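Local coordinates for Pex (Synechococcus elongatus PCC 7942, PDB 2E1N), which modifies the cyanobacterial circadian clock as a period extender, probably by binding DNA through a winged-helix domain of the PadR family, at residues Y19-Q23 with D24-H28; C37-L40 with A41-H45; K76-D80 with E81-S85. One frame throughout, in Å; residues are numbered along the deposited sequence.

All three contacts are local, but they sit in very different places. Interaction 1 is a surface contact at the end of helix 15-23, where a phenylalanine meets prolines; its centre lies about 35 Å from that of interaction 3, across the chain's centre. Interaction 2, in helix 32-43, is buried and apolar across the contact, a tyrosine ring on a valine and a valine on a leucine, over a backbone ladder. Interaction 3, at the end of helix 68-80, is partly buried and mixes capping bonds with apolar packing. Interactions 2 and 3 touch, L40 against L78, I83 and I84, and L43 against I84. All three reach the second subunit, interaction 2 through C37 alone.

Interaction 1: Y19-Q23 with D24-H28; sequences YRFFQ and DPPPH
F21 and P25 meet at about a right angle, the proline laid over one face of the phenylalanine ring. P25 CB sits 4.2 Å from the centroid of the F21 ring and only 12° off its normal, a CH-pi contact over the middle of the face. A first torsion that sets CG opposite the backbone N (chi1 -179°) lays the ring alongside the loop, where P25 and P26 both meet it. P26 also crosses the F21 side chain at about a right angle, and its CD lies 3.9 Å from F21 CE1, approaching the ring obliquely.

On the helix's next residue, the F22 ring has F21 CD2 over its centre, while Q23 and D24 run side by side in the same direction with amide and carboxylate planes 62° apart. The backbone ends the helix simply: D24 N donates to R20 O at 3.0 Å. One residue on, P25 N is also 3.0 Å from F21 O but has no hydrogen to give, and the next rung of the helix cannot form. The R20 guanidinium turns to D17, and F21 and F22 also pack on S31 and L34 of the second subunit.

The arrangement is that of a proline-terminated helix C-terminus: helix 15-23 ends at Q23, D24 is the first residue to leave helical geometry, and a run of three prolines carries the chain in a polyproline II conformation to strand 28-29.

Interaction 2: C37-L40 with A41-H45; sequences CYVL and AVLRH
V42 CG2 packs against the ring of Y38, 3.5 Å from Y38 CE1, the methyl approaching the ring obliquely. Y38 reaches it because its CG stands opposite the backbone N (chi1 162°), which folds the ring along the helix toward the following turn. V39 and L43 pair differently: they lie alongside one another and point the same way, with V39 CG1 3.8 Å from L43 CD1. A41 contributes its methyl against the backbone, CB being 3.4 Å from Y38 O.

Beneath these side chains runs the regular i to i+4 ladder of the helix. A41 N, V42 N and L43 N bond to the carbonyls of C37, Y38 and V39, the V42 N to Y38 O bond being 3.1 Å with an N-H...O angle of 159°. The R44 N to L40 O bond, 3.0 Å, is more bent at 143°. R44 CG comes within 3.2 Å of L40 O as well.

Helix 32-43 is probably the first helix of the winged helix-turn-helix domain expected of a PadR relative, and its faces are covered accordingly. V42 and the Y38 ring rest on helix 50-60, where the Y38 hydroxyl is hydrogen-bonded to L53 O, giving this buried polar atom a partner and fixing the far end of the ring. V39 and L40 face L78 of helix 68-80, while L40 and L43 touch L103 of strand 98-103. C37, Y38 and A41 meet W118 of helix 110-123, and C37 also packs on F22 of the second subunit. R44 NH1 makes a hydrogen bond to S111 OG and a salt bridge to D109.

Interaction 3: K76-D80 with E81-S85; sequences KFLED and EQIIS
F77 carries E81 over one face of its ring. E81 CG lies 3.8 Å from the F77 ring centroid and 23° off the normal, a CH-pi contact shifted toward the rim. The glutamate's first torsion (chi1 -65°) puts CG beside the backbone N and over the ring; a bend at chi2 then turns the carboxylate, whose plane stands 46° from the ring. Below them E81 N donates to F77 O at 2.9 Å, the last regular i to i+4 bond of helix 68-80. F15 of the second subunit meets the same phenylalanine ring and also packs on E81 and I83.

The L78 carbonyl oxygen holds the turn by taking two donors. I83 N comes in nearly in line with the C=O bond at 2.9 Å, while I84 N, at 3.3 Å, sits above the carbonyl plane. The i to i+5 bond from I83 N to L78 O and the i to i+3 bond from Q82 N to E79 O, with Q82 at positive phi, make a Schellman motif; the I84 N bond is additional. The motif ends the helix and redirects the chain into strand 84-89, the strand that begins the wing hairpin in a winged-helix fold of the kind expected for PadR proteins. L78 CD2 lies 3.8 Å from I83 CD1, the hydrophobic contact of the motif, and L78 CB is 3.6 Å from I84 CG1, both isoleucines crossing the leucine aslant. V36 and L40 of helix 32-43 lie against L78 as well.

E79 follows on the outer side, its extended chain laying CG 3.8 Å from I84 CG1, with Y101 of strand 98-103 against both residues. D80 completes the last helical turn, donating through its backbone N to K76 O.

Interaction 1: Y19-Q23 with D24-H28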
loop_
_atom_site.group_PDB
_atom_site.type_symbol
_atom_site.label_atom_id
_atom_site.label_comp_id
_atom_site.label_asym_id
_atom_site.label_seq_id
_atom_site.Cartn_x
_atom_site.Cartn_y
_atom_site.Cartn_z
ATOM N N TYR B 19 -16.663 3.455 4.933
ATOM C CA TYR B 19 -16.255 3.016 6.287
ATOM C C TYR B 19 -15.697 1.587 6.281
ATOM O O TYR B 19 -14.688 1.306 6.927
ATOM C CB TYR B 19 -17.408 3.157 7.291
ATOM C CG TYR B 19 -17.633 4.590 7.712
ATOM C CD1 TYR B 19 -18.459 5.432 6.977
ATOM C CD2 TYR B 19 -16.989 5.111 8.834
ATOM C CE1 TYR B 19 -18.656 6.739 7.354
ATOM C CE2 TYR B 19 -17.176 6.430 9.220
ATOM C CZ TYR B 19 -18.006 7.236 8.470
ATOM O OH TYR B 19 -18.175 8.533 8.849
ATOM N N ARG B 20 -16.353 0.703 5.536
ATOM C CA ARG B 20 -15.901 -0.675 5.360
ATOM C C ARG B 20 -14.505 -0.757 4.763
ATOM O O ARG B 20 -13.709 -1.603 5.161
ATOM C CB ARG B 20 -16.860 -1.405 4.440
ATOM C CG ARG B 20 -16.697 -2.916 4.393
ATOM C CD ARG B 20 -18.008 -3.545 3.885
ATOM N NE ARG B 20 -18.394 -2.971 2.588
ATOM C CZ ARG B 20 -19.556 -3.178 1.971
ATOM N NH1 ARG B 20 -20.499 -3.945 2.514
ATOM N NH2 ARG B 20 -19.770 -2.601 0.792
ATOM N N PHE B 21 -14.212 0.109 3.788
ATOM C CA PHE B 21 -12.853 0.201 3.255
ATOM C C PHE B 21 -11.862 0.547 4.361
ATOM O O PHE B 21 -10.771 -0.044 4.443
ATOM C CB PHE B 21 -12.736 1.247 2.137
ATOM C CG PHE B 21 -11.351 1.345 1.548
ATOM C CD1 PHE B 21 -10.988 0.575 0.458
ATOM C CD2 PHE B 21 -10.403 2.197 2.104
ATOM C CE1 PHE B 21 -9.705 0.663 -0.087
ATOM C CE2 PHE B 21 -9.107 2.276 1.586
ATOM C CZ PHE B 21 -8.765 1.505 0.471
ATOM N N PHE B 22 -12.211 1.512 5.205
ATOM C CA PHE B 22 -11.242 1.962 6.206
ATOM C C PHE B 22 -11.119 0.960 7.349
ATOM O O PHE B 22 -10.094 0.907 8.020
ATOM C CB PHE B 22 -11.589 3.357 6.736
ATOM C CG PHE B 22 -11.220 4.443 5.799
ATOM C CD1 PHE B 22 -12.129 4.916 4.876
ATOM C CD2 PHE B 22 -9.944 4.976 5.807
ATOM C CE1 PHE B 22 -11.781 5.927 3.987
ATOM C CE2 PHE B 22 -9.593 5.981 4.930
ATOM C CZ PHE B 22 -10.528 6.462 4.021
ATOM N N GLN B 23 -12.168 0.184 7.577
ATOM C CA GLN B 23 -12.152 -0.807 8.644
ATOM C C GLN B 23 -11.283 -1.987 8.233
ATOM O O GLN B 23 -10.471 -2.480 9.028
ATOM C CB GLN B 23 -13.556 -1.316 8.914
ATOM C CG GLN B 23 -13.630 -2.385 10.018
ATOM C CD GLN B 23 -14.895 -3.224 9.936
ATOM O OE1 GLN B 23 -15.850 -2.864 9.233
ATOM N NE2 GLN B 23 -14.917 -4.351 10.675
ATOM N N ASP B 24 -11.475 -2.442 6.998
ATOM C CA ASP B 24 -10.818 -3.665 6.477
ATOM C C ASP B 24 -10.461 -3.490 5.027
ATOM O O ASP B 24 -11.175 -4.022 4.189
ATOM C CB ASP B 24 -11.828 -4.821 6.470
ATOM C CG ASP B 24 -12.049 -5.439 7.816
ATOM O OD1 ASP B 24 -11.252 -6.350 8.168
ATOM O OD2 ASP B 24 -13.054 -5.060 8.480
ATOM N N PRO B 25 -9.410 -2.722 4.702
ATOM C CA PRO B 25 -9.082 -2.591 3.262
ATOM C C PRO B 25 -8.579 -3.900 2.655
ATOM O O PRO B 25 -8.195 -4.814 3.401
ATOM C CB PRO B 25 -7.998 -1.493 3.234
ATOM C CG PRO B 25 -7.467 -1.451 4.613
ATOM C CD PRO B 25 -8.528 -1.918 5.553
ATOM N N PRO B 26 -8.586 -4.015 1.317
ATOM C CA PRO B 26 -7.984 -5.202 0.748
ATOM C C PRO B 26 -6.511 -5.262 1.156
ATOM O O PRO B 26 -5.861 -4.208 1.267
ATOM C CB PRO B 26 -8.142 -4.997 -0.769
ATOM C CG PRO B 26 -9.192 -3.997 -0.927
ATOM C CD PRO B 26 -9.150 -3.129 0.288
ATOM N N PRO B 27 -5.978 -6.474 1.395
ATOM C CA PRO B 27 -4.577 -6.560 1.771
ATOM C C PRO B 27 -3.659 -6.244 0.604
ATOM O O PRO B 27 -4.072 -6.280 -0.556
ATOM C CB PRO B 27 -4.402 -8.021 2.194
ATOM C CG PRO B 27 -5.460 -8.742 1.498
ATOM C CD PRO B 27 -6.614 -7.795 1.334
ATOM N N HIS B 28 -2.413 -5.944 0.933
ATOM C CA HIS B 28 -1.383 -5.681 -0.021
ATOM C C HIS B 28 -0.515 -6.909 -0.199
ATOM O O HIS B 28 -0.016 -7.459 0.786
ATOM C CB HIS B 28 -0.511 -4.523 0.451
ATOM C CG HIS B 28 -1.169 -3.180 0.296
ATOM N ND1 HIS B 28 -1.049 -2.178 1.231
ATOM C CD2 HIS B 28 -1.953 -2.680 -0.692
ATOM C CE1 HIS B 28 -1.729 -1.114 0.828
ATOM N NE2 HIS B 28 -2.286 -1.391 -0.339
#

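Interaction 2: C37-L40 with A41-H45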
loop_
_atom_site.group_PDB
_atom_site.type_symbol
_atom_site.label_atom_id
_atom_site.label_comp_id
_atom_site.label_asym_id
_atom_site.label_seq_id
_atom_site.Cartn_x
_atom_site.Cartn_y
_atom_site.Cartn_z
ATOM N N CYS B 37 12.809 -9.649 2.621
ATOM C CA CYS B 37 13.016 -9.271 4.037
ATOM C C CYS B 37 12.103 -10.036 4.994
ATOM O O CYS B 37 12.539 -10.455 6.077
ATOM C CB CYS B 37 12.834 -7.779 4.177
ATOM S SG CYS B 37 14.045 -6.912 3.132
ATOM N N TYR B 38 10.838 -10.222 4.604
ATOM C CA TYR B 38 9.900 -11.049 5.397
ATOM C C TYR B 38 10.410 -12.500 5.545
ATOM O O TYR B 38 10.470 -13.069 6.631
ATOM C CB TYR B 38 8.494 -11.041 4.755
ATOM C CG TYR B 38 7.632 -12.199 5.258
ATOM C CD1 TYR B 38 7.219 -12.264 6.592
ATOM C CD2 TYR B 38 7.260 -13.219 4.409
ATOM C CE1 TYR B 38 6.472 -13.366 7.057
ATOM C CE2 TYR B 38 6.500 -14.300 4.870
ATOM C CZ TYR B 38 6.152 -14.364 6.210
ATOM O OH TYR B 38 5.428 -15.408 6.721
ATOM N N VAL B 39 10.777 -13.117 4.436
ATOM C CA VAL B 39 11.257 -14.489 4.503
ATOM C C VAL B 39 12.448 -14.579 5.424
ATOM O O VAL B 39 12.507 -15.449 6.296
ATOM C CB VAL B 39 11.578 -15.009 3.099
ATOM C CG1 VAL B 39 12.314 -16.338 3.144
ATOM C CG2 VAL B 39 10.261 -15.105 2.263
ATOM N N LEU B 40 13.389 -13.659 5.301
ATOM C CA LEU B 40 14.540 -13.681 6.184
ATOM C C LEU B 40 14.215 -13.460 7.656
ATOM O O LEU B 40 14.801 -14.120 8.523
ATOM C CB LEU B 40 15.616 -12.717 5.679
ATOM C CG LEU B 40 16.335 -13.171 4.382
ATOM C CD1 LEU B 40 17.361 -12.101 3.975
ATOM C CD2 LEU B 40 17.000 -14.600 4.467
ATOM N N ALA B 41 13.241 -12.588 7.930
ATOM C CA ALA B 41 12.731 -12.381 9.305
ATOM C C ALA B 41 12.225 -13.708 9.910
ATOM O O ALA B 41 12.501 -13.982 11.089
ATOM C CB ALA B 41 11.644 -11.305 9.320
ATOM N N VAL B 42 11.529 -14.520 9.117
ATOM C CA VAL B 42 11.061 -15.837 9.554
ATOM C C VAL B 42 12.210 -16.802 9.803
ATOM O O VAL B 42 12.296 -17.419 10.866
ATOM C CB VAL B 42 10.039 -16.443 8.560
ATOM C CG1 VAL B 42 9.620 -17.863 8.993
ATOM C CG2 VAL B 42 8.822 -15.524 8.436
ATOM N N LEU B 43 13.107 -16.914 8.817
ATOM C CA LEU B 43 14.177 -17.897 8.840
ATOM C C LEU B 43 15.226 -17.626 9.922
ATOM O O LEU B 43 15.966 -18.530 10.313
ATOM C CB LEU B 43 14.802 -17.983 7.440
ATOM C CG LEU B 43 13.894 -18.512 6.334
ATOM C CD1 LEU B 43 14.696 -18.662 5.023
ATOM C CD2 LEU B 43 13.230 -19.879 6.694
ATOM N N ARG B 44 15.304 -16.383 10.408
ATOM C CA ARG B 44 16.172 -16.075 11.537
ATOM C C ARG B 44 15.715 -16.764 12.830
ATOM O O ARG B 44 16.535 -16.906 13.745
ATOM C CB ARG B 44 16.309 -14.571 11.746
ATOM C CG ARG B 44 17.149 -13.932 10.643
ATOM C CD ARG B 44 17.260 -12.424 10.802
ATOM N NE ARG B 44 17.692 -12.064 12.137
ATOM C CZ ARG B 44 18.939 -12.103 12.564
ATOM N NH1 ARG B 44 19.927 -12.503 11.784
ATOM N NH2 ARG B 44 19.189 -11.737 13.800
ATOM N N HIS B 45 14.440 -17.153 12.918
ATOM C CA HIS B 45 13.919 -17.894 14.071
ATOM C C HIS B 45 13.662 -19.382 13.857
ATOM O O HIS B 45 13.702 -20.145 14.810
ATOM C CB HIS B 45 12.608 -17.279 14.517
ATOM C CG HIS B 45 12.648 -15.788 14.592
ATOM N ND1 HIS B 45 11.709 -14.988 13.970
ATOM C CD2 HIS B 45 13.537 -14.948 15.179
ATOM C CE1 HIS B 45 12.003 -13.720 14.195
ATOM N NE2 HIS B 45 13.107 -13.668 14.923
#

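Interaction 3: K76-D80 with E81-S85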
loop_
_atom_site.group_PDB
_atom_site.type_symbol
_atom_site.label_atom_id
_atom_site.label_comp_id
_atom_site.label_asym_id
_atom_site.label_seq_id
_atom_site.Cartn_x
_atom_site.Cartn_y
_atom_site.Cartn_z
ATOM N N LYS B 76 14.568 -17.794 -4.874
ATOM C CA LYS B 76 15.615 -17.968 -5.851
ATOM C C LYS B 76 16.723 -16.935 -5.661
ATOM O O LYS B 76 17.901 -17.275 -5.758
ATOM C CB LYS B 76 15.050 -17.879 -7.254
ATOM C CG LYS B 76 16.059 -18.231 -8.314
ATOM C CD LYS B 76 15.546 -17.901 -9.707
ATOM C CE LYS B 76 16.181 -18.825 -10.755
ATOM N NZ LYS B 76 15.676 -18.582 -12.139
ATOM N N PHE B 77 16.367 -15.675 -5.418
ATOM C CA PHE B 77 17.342 -14.613 -5.166
ATOM C C PHE B 77 18.222 -14.975 -3.990
ATOM O O PHE B 77 19.448 -14.889 -4.043
ATOM C CB PHE B 77 16.637 -13.286 -4.894
ATOM C CG PHE B 77 17.535 -12.192 -4.420
ATOM C CD1 PHE B 77 18.429 -11.584 -5.297
ATOM C CD2 PHE B 77 17.555 -11.797 -3.082
ATOM C CE1 PHE B 77 19.289 -10.580 -4.846
ATOM C CE2 PHE B 77 18.397 -10.822 -2.636
ATOM C CZ PHE B 77 19.280 -10.192 -3.533
ATOM N N LEU B 78 17.572 -15.371 -2.913
ATOM C CA LEU B 78 18.265 -15.643 -1.644
ATOM C C LEU B 78 19.140 -16.864 -1.768
ATOM O O LEU B 78 20.180 -16.932 -1.117
ATOM C CB LEU B 78 17.243 -15.845 -0.530
ATOM C CG LEU B 78 16.535 -14.552 -0.078
ATOM C CD1 LEU B 78 15.469 -14.928 0.974
ATOM C CD2 LEU B 78 17.571 -13.574 0.451
ATOM N N GLU B 79 18.743 -17.831 -2.600
ATOM C CA GLU B 79 19.618 -18.998 -2.827
ATOM C C GLU B 79 20.830 -18.633 -3.691
ATOM O O GLU B 79 21.992 -19.002 -3.411
ATOM C CB GLU B 79 18.854 -20.119 -3.536
ATOM C CG GLU B 79 17.838 -20.805 -2.732
ATOM C CD GLU B 79 17.164 -21.906 -3.546
ATOM O OE1 GLU B 79 17.277 -23.075 -3.132
ATOM O OE2 GLU B 79 16.575 -21.599 -4.612
ATOM N N ASP B 80 20.548 -17.891 -4.758
ATOM C CA ASP B 80 21.585 -17.402 -5.673
ATOM C C ASP B 80 22.646 -16.513 -4.992
ATOM O O ASP B 80 23.828 -16.542 -5.336
ATOM C CB ASP B 80 20.930 -16.678 -6.848
ATOM C CG ASP B 80 20.200 -17.633 -7.828
ATOM O OD1 ASP B 80 20.293 -18.874 -7.716
ATOM O OD2 ASP B 80 19.474 -17.119 -8.720
ATOM N N GLU B 81 22.223 -15.733 -4.020
ATOM C CA GLU B 81 23.102 -14.908 -3.226
ATOM C C GLU B 81 23.706 -15.646 -2.031
ATOM O O GLU B 81 24.436 -15.043 -1.270
ATOM C CB GLU B 81 22.316 -13.683 -2.742
ATOM C CG GLU B 81 21.852 -12.753 -3.874
ATOM C CD GLU B 81 22.980 -12.065 -4.600
ATOM O OE1 GLU B 81 22.741 -11.601 -5.718
ATOM O OE2 GLU B 81 24.116 -11.991 -4.088
ATOM N N GLN B 82 23.398 -16.934 -1.876
ATOM C CA GLN B 82 23.970 -17.826 -0.861
ATOM C C GLN B 82 23.575 -17.449 0.539
ATOM O O GLN B 82 24.320 -17.766 1.475
ATOM C CB GLN B 82 25.523 -17.916 -0.968
ATOM C CG GLN B 82 25.969 -18.390 -2.342
ATOM C CD GLN B 82 27.434 -18.741 -2.436
ATOM O OE1 GLN B 82 28.276 -18.429 -1.524
ATOM N NE2 GLN B 82 27.769 -19.416 -3.502
ATOM N N ILE B 83 22.418 -16.798 0.703
ATOM C CA ILE B 83 21.953 -16.436 2.037
ATOM C C ILE B 83 21.142 -17.576 2.678
ATOM O O ILE B 83 21.187 -17.789 3.944
ATOM C CB ILE B 83 21.107 -15.171 1.964
ATOM C CG1 ILE B 83 21.927 -14.061 1.360
ATOM C CG2 ILE B 83 20.610 -14.740 3.395
ATOM C CD1 ILE B 83 21.164 -12.754 1.192
ATOM N N ILE B 84 20.390 -18.288 1.833
ATOM C CA ILE B 84 19.608 -19.427 2.285
ATOM C C ILE B 84 20.005 -20.655 1.529
ATOM O O ILE B 84 20.628 -20.597 0.457
ATOM C CB ILE B 84 18.063 -19.219 2.179
ATOM C CG1 ILE B 84 17.571 -19.233 0.730
ATOM C CG2 ILE B 84 17.679 -17.904 2.898
ATOM C CD1 ILE B 84 16.040 -19.120 0.562
ATOM N N SER B 85 19.658 -21.786 2.124
ATOM C CA SER B 85 19.812 -23.066 1.501
ATOM C C SER B 85 18.570 -23.908 1.728
ATOM O O SER B 85 17.746 -23.591 2.594
ATOM C CB SER B 85 21.056 -23.773 2.023
ATOM O OG SER B 85 20.987 -23.960 3.421
#